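Long-range contacts in O-methyltransferase family 3 (Niastella koreensis, PDB 7CVW), which transfers a methyl group from S-adenosyl-L-methionine to a hydroxyl of catechol-like compounds, using a magnesium ion and giving meta- and para-methylated products in equal proportion: residues A[164-170]-A[210-216]; A[197-203]-A[215-221]. The contacts are given in a common frame with arbitrary orientation. Residue numbers count along the deposited sequence, not the author numbering.

Contact 1 of 2, residues A[164-170]-A[210-216]; sequences ADNVIRD and KEYDGMA. With MG (magnesium ion), chain C.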
# COMPACT_ATOMS: atom_id res chain seq x y z
N ALA A 164 9.75 0.60 -5.11
CA ALA A 164 10.70 -0.26 -5.84
C ALA A 164 10.08 -1.64 -5.97
O ALA A 164 9.74 -2.23 -4.93
CB ALA A 164 12.04 -0.33 -5.14
N ASP A 165 9.93 -2.15 -7.19
CA ASP A 165 9.28 -3.47 -7.40
C ASP A 165 10.31 -4.60 -7.31
O ASP A 165 11.51 -4.37 -7.58
CB ASP A 165 8.56 -3.50 -8.75
CG ASP A 165 7.57 -4.64 -8.93
OD1 ASP A 165 7.06 -5.12 -7.91
OD2 ASP A 165 7.30 -5.02 -10.11
N ASN A 166 9.84 -5.81 -6.99
CA ASN A 166 10.64 -7.06 -7.14
C ASN A 166 11.77 -7.11 -6.12
O ASN A 166 12.92 -7.45 -6.47
CB ASN A 166 11.20 -7.22 -8.56
CG ASN A 166 10.14 -7.05 -9.64
OD1 ASN A 166 10.24 -6.13 -10.45
ND2 ASN A 166 9.12 -7.90 -9.64
N VAL A 167 11.47 -6.86 -4.84
CA VAL A 167 12.51 -6.83 -3.78
C VAL A 167 12.44 -8.07 -2.87
O VAL A 167 13.24 -8.09 -1.94
CB VAL A 167 12.45 -5.52 -2.97
CG1 VAL A 167 12.73 -4.32 -3.86
CG2 VAL A 167 11.16 -5.39 -2.20
N ILE A 168 11.62 -9.08 -3.16
CA ILE A 168 11.49 -10.32 -2.33
C ILE A 168 11.83 -11.58 -3.14
O ILE A 168 12.45 -12.49 -2.57
CB ILE A 168 10.09 -10.40 -1.68
CG1 ILE A 168 9.91 -9.30 -0.63
CG2 ILE A 168 9.82 -11.77 -1.08
CD1 ILE A 168 10.96 -9.27 0.47
N ARG A 169 11.47 -11.66 -4.42
CA ARG A 169 11.92 -12.72 -5.37
C ARG A 169 11.67 -14.11 -4.77
O ARG A 169 12.61 -14.90 -4.65
CB ARG A 169 13.40 -12.56 -5.73
CG ARG A 169 13.86 -11.17 -6.11
CD ARG A 169 13.00 -10.47 -7.14
NE ARG A 169 12.73 -11.21 -8.35
CZ ARG A 169 13.04 -10.82 -9.59
NH1 ARG A 169 12.68 -11.58 -10.61
NH2 ARG A 169 13.62 -9.66 -9.82
N ASP A 170 10.42 -14.40 -4.42
CA ASP A 170 9.96 -15.75 -4.01
C ASP A 170 10.65 -16.12 -2.70
O ASP A 170 10.73 -17.31 -2.41
CB ASP A 170 10.24 -16.78 -5.11
CG ASP A 170 9.35 -18.01 -5.09
OD1 ASP A 170 8.24 -17.90 -4.57
OD2 ASP A 170 9.79 -19.08 -5.58
N LYS A 210 1.29 -13.17 -10.30
CA LYS A 210 2.76 -13.26 -10.50
C LYS A 210 3.38 -14.06 -9.35
O LYS A 210 2.74 -14.25 -8.30
CB LYS A 210 3.37 -11.86 -10.56
CG LYS A 210 2.79 -10.96 -11.65
CD LYS A 210 3.49 -9.62 -11.73
CE LYS A 210 4.93 -9.71 -12.20
NZ LYS A 210 5.48 -8.38 -12.49
N GLU A 211 4.61 -14.50 -9.56
CA GLU A 211 5.43 -15.17 -8.53
C GLU A 211 5.45 -14.28 -7.27
O GLU A 211 5.60 -13.02 -7.38
CB GLU A 211 6.82 -15.46 -9.08
CG GLU A 211 7.73 -16.21 -8.12
CD GLU A 211 9.18 -16.37 -8.60
OE1 GLU A 211 9.54 -17.48 -8.96
OE2 GLU A 211 9.93 -15.37 -8.61
N TYR A 212 5.30 -14.92 -6.12
CA TYR A 212 5.49 -14.31 -4.79
C TYR A 212 6.68 -13.34 -4.85
O TYR A 212 7.80 -13.73 -5.28
CB TYR A 212 5.71 -15.44 -3.78
CG TYR A 212 6.22 -15.03 -2.42
CD1 TYR A 212 5.69 -13.97 -1.70
CD2 TYR A 212 7.21 -15.79 -1.81
CE1 TYR A 212 6.15 -13.65 -0.43
CE2 TYR A 212 7.63 -15.51 -0.52
CZ TYR A 212 7.14 -14.42 0.15
OH TYR A 212 7.58 -14.14 1.41
N ASP A 213 6.45 -12.12 -4.40
CA ASP A 213 7.48 -11.06 -4.48
C ASP A 213 7.10 -9.96 -3.49
O ASP A 213 6.52 -10.24 -2.45
CB ASP A 213 7.59 -10.60 -5.94
CG ASP A 213 8.92 -10.01 -6.37
OD1 ASP A 213 9.71 -9.66 -5.50
OD2 ASP A 213 9.16 -9.95 -7.58
N GLY A 214 7.50 -8.74 -3.77
CA GLY A 214 7.18 -7.63 -2.88
C GLY A 214 7.64 -6.32 -3.47
O GLY A 214 8.48 -6.29 -4.39
N MET A 215 7.11 -5.24 -2.92
CA MET A 215 7.47 -3.87 -3.32
C MET A 215 7.95 -3.13 -2.08
O MET A 215 7.28 -3.23 -1.02
CB MET A 215 6.29 -3.11 -3.92
CG MET A 215 5.88 -3.62 -5.26
SD MET A 215 4.84 -2.40 -6.13
CE MET A 215 4.17 -3.46 -7.42
N ALA A 216 9.01 -2.35 -2.21
CA ALA A 216 9.43 -1.41 -1.14
C ALA A 216 8.67 -0.09 -1.33
O ALA A 216 8.50 0.35 -2.45
CB ALA A 216 10.90 -1.14 -1.16
MG MG C . 8.65 -5.26 -12.06
O HOH W 1 5.35 -6.90 -10.22
O HOH W 2 6.72 -5.23 -13.45
O HOH W 3 10.46 -5.69 -13.72

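Contact 2 of 2, residues A[197-203]-A[215-221]; sequences TAVDATI and MALAIVK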
# COMPACT_ATOMS: atom_id res chain seq x y z
N THR A 197 18.50 6.88 6.62
CA THR A 197 17.91 7.83 7.58
C THR A 197 17.15 8.94 6.85
O THR A 197 16.57 9.76 7.57
CB THR A 197 18.99 8.44 8.48
OG1 THR A 197 19.90 9.10 7.62
CG2 THR A 197 19.72 7.39 9.29
N ALA A 198 17.13 8.97 5.51
CA ALA A 198 16.46 10.04 4.73
C ALA A 198 15.00 9.68 4.49
O ALA A 198 14.28 10.52 3.97
CB ALA A 198 17.18 10.26 3.42
N VAL A 199 14.59 8.43 4.74
CA VAL A 199 13.22 7.97 4.40
C VAL A 199 12.63 7.17 5.56
O VAL A 199 13.40 6.62 6.39
CB VAL A 199 13.18 7.09 3.13
CG1 VAL A 199 13.73 7.81 1.91
CG2 VAL A 199 13.86 5.74 3.33
N ASP A 200 11.29 7.09 5.57
CA ASP A 200 10.49 6.12 6.35
C ASP A 200 10.00 5.07 5.36
O ASP A 200 9.47 5.45 4.29
CB ASP A 200 9.31 6.81 7.02
CG ASP A 200 9.75 7.86 8.04
OD1 ASP A 200 10.66 7.55 8.82
OD2 ASP A 200 9.19 8.97 8.04
N ALA A 201 10.22 3.79 5.63
CA ALA A 201 9.97 2.77 4.59
C ALA A 201 9.46 1.45 5.16
O ALA A 201 9.65 1.16 6.36
CB ALA A 201 11.23 2.53 3.80
N THR A 202 8.85 0.65 4.29
CA THR A 202 8.47 -0.74 4.58
C THR A 202 8.69 -1.54 3.30
O THR A 202 8.96 -0.96 2.26
CB THR A 202 7.03 -0.86 5.09
OG1 THR A 202 6.88 -2.19 5.63
CG2 THR A 202 6.00 -0.61 4.01
N ILE A 203 8.55 -2.84 3.40
CA ILE A 203 8.43 -3.73 2.22
C ILE A 203 7.09 -4.46 2.35
O ILE A 203 6.79 -5.01 3.46
CB ILE A 203 9.62 -4.69 2.08
CG1 ILE A 203 10.91 -3.93 1.82
CG2 ILE A 203 9.33 -5.73 1.01
CD1 ILE A 203 12.17 -4.72 2.13
N MET A 215 7.11 -5.24 -2.92
CA MET A 215 7.47 -3.87 -3.32
C MET A 215 7.95 -3.13 -2.08
O MET A 215 7.28 -3.23 -1.02
CB MET A 215 6.29 -3.11 -3.92
CG MET A 215 5.88 -3.62 -5.26
SD MET A 215 4.84 -2.40 -6.13
CE MET A 215 4.17 -3.46 -7.42
N ALA A 216 9.01 -2.35 -2.21
CA ALA A 216 9.43 -1.41 -1.14
C ALA A 216 8.67 -0.09 -1.33
O ALA A 216 8.50 0.35 -2.45
CB ALA A 216 10.90 -1.14 -1.16
N LEU A 217 8.24 0.50 -0.22
CA LEU A 217 7.57 1.82 -0.22
C LEU A 217 8.35 2.71 0.73
O LEU A 217 8.55 2.30 1.88
CB LEU A 217 6.12 1.68 0.26
CG LEU A 217 5.07 1.34 -0.80
CD1 LEU A 217 5.29 -0.03 -1.38
CD2 LEU A 217 3.66 1.48 -0.23
N ALA A 218 8.75 3.89 0.27
CA ALA A 218 9.54 4.82 1.09
C ALA A 218 9.00 6.24 0.92
O ALA A 218 8.74 6.66 -0.21
CB ALA A 218 10.99 4.72 0.70
N ILE A 219 8.89 6.97 2.03
CA ILE A 219 8.50 8.40 2.00
C ILE A 219 9.70 9.22 2.43
O ILE A 219 10.27 8.98 3.51
CB ILE A 219 7.26 8.68 2.86
CG1 ILE A 219 6.13 7.74 2.49
CG2 ILE A 219 6.87 10.14 2.70
CD1 ILE A 219 4.97 7.85 3.43
N VAL A 220 10.08 10.19 1.59
CA VAL A 220 11.24 11.07 1.83
C VAL A 220 10.93 12.04 2.99
O VAL A 220 9.90 12.71 2.95
CB VAL A 220 11.66 11.80 0.54
CG1 VAL A 220 12.82 12.74 0.80
CG2 VAL A 220 12.02 10.79 -0.55
N LYS A 221 11.81 12.10 3.98
CA LYS A 221 11.61 12.95 5.20
C LYS A 221 12.00 14.40 4.86
O LYS A 221 12.98 14.57 4.12
CB LYS A 221 12.40 12.35 6.37
CG LYS A 221 12.00 10.91 6.67
CD LYS A 221 12.58 10.23 7.89
CE LYS A 221 13.86 10.81 8.42
NZ LYS A 221 14.46 9.85 9.39
O HOH W 4 8.86 10.25 5.71

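Contact 1 of 2, residues A[164-170]-A[210-216]
The carboxylate of Asp213 accepts three hydrogen bonds from the turn at 166-170: its OD1 from Ile168 N (3.1 Å) and Arg169 N (2.9 Å), its OD2 a nearly straight one from Asn166 ND2 (2.9 Å). The same amide binds the magnesium ion through Asn166 OD1 at 2.4 Å, an arrangement consistent with Asp213 orienting it; Asp165 OD2 lies equally close to the metal, and Asp139 and two waters complete the observed site. Gly214 O accepts from Val167 N (3.1 Å) and weakly from Asn166 N (3.0 Å), and Asp170 N bonds weakly to Tyr212 O (2.8 Å). Ala164 and Ala216 form an antiparallel hydrogen-bonded pair, Ala164 N to Ala216 O 2.9 Å and Ala216 N to Ala164 O 2.8 Å. A water links Asp165 OD2 to Lys210 NZ (2.7 Å each), also bonded to Ser40 O. The metal-bearing turn leaves strand 160-165 alongside strand 213-220, with Phe189 of helix 181-195 against Ala164 and Ala216, and Phe6 of the second subunit edge-to-face with Tyr212.

Contact 2 of 2, residues A[197-203]-A[215-221]
Lys221, the last modelled residue, has more surface covered here than any other residue of the two segments, 83 Å². Its side chain folds back across the start of strand 199-206, with CD 3.4 Å from Asp200 OD1, and NZ donates to Thr197 O at 2.8 Å. Its backbone N bonds to Ala198 O at 2.9 Å, so the lysine fastens the chain end to the residues leading into the strand by main chain and side chain together.

Asp200, with 61 Å² covered, forms an antiparallel hydrogen-bonded pair with Ile219: Asp200 N to Ile219 O is 3.0 Å and Ile219 N to Asp200 O is 2.8 Å. A water donates to both Asp200 OD2 and Ile219 O, and the same carboxylate oxygen is bonded to Gln54 of the second subunit. The register continues through Thr202 and Leu217, joined by two further bonds of 2.9 Å (Thr202 N to Leu217 O) and 3.0 Å (Leu217 N to Thr202 O).

Val199, covered over 48 Å², belongs to the other face of the sheet, where its CG2 reaches Ala218 CB (4.0 Å) and its CG1 reaches Val220 CG2 (4.2 Å). Ala201 and Ile203 follow on this face, which helices 145-154 and 181-195 cover. Asp200 and Thr202 meet Leu51 of the second subunit on the opposite face. The N-to-C directions of the strand portions 199-203 and 215-220 lie 167° apart, and the two strands form the antiparallel C-terminal hairpin characteristic of the class I methyltransferase Rossmann-like fold.

In the fold
After three N-terminal helices, the chain alternates helices with the parallel strands 60-64, 84-89, 111-115, 133-138 and 160-165. After the turn at 166-170 it runs through helix 181-195 and reaches strand 199-206; a short connection then brings it back along strand 213-220. Contact 2 closes this hairpin, whereas contact 1 closes the longer excursion by placing the last strand between 160-165 and 199-206. Their segments alternate along the chain, so the two closures cross, sharing Met215 and Ala216. Val167 and Ile168 also pack on Ile203, joining the metal-site turn directly to the outer strand, and both contacts reach the second subunit.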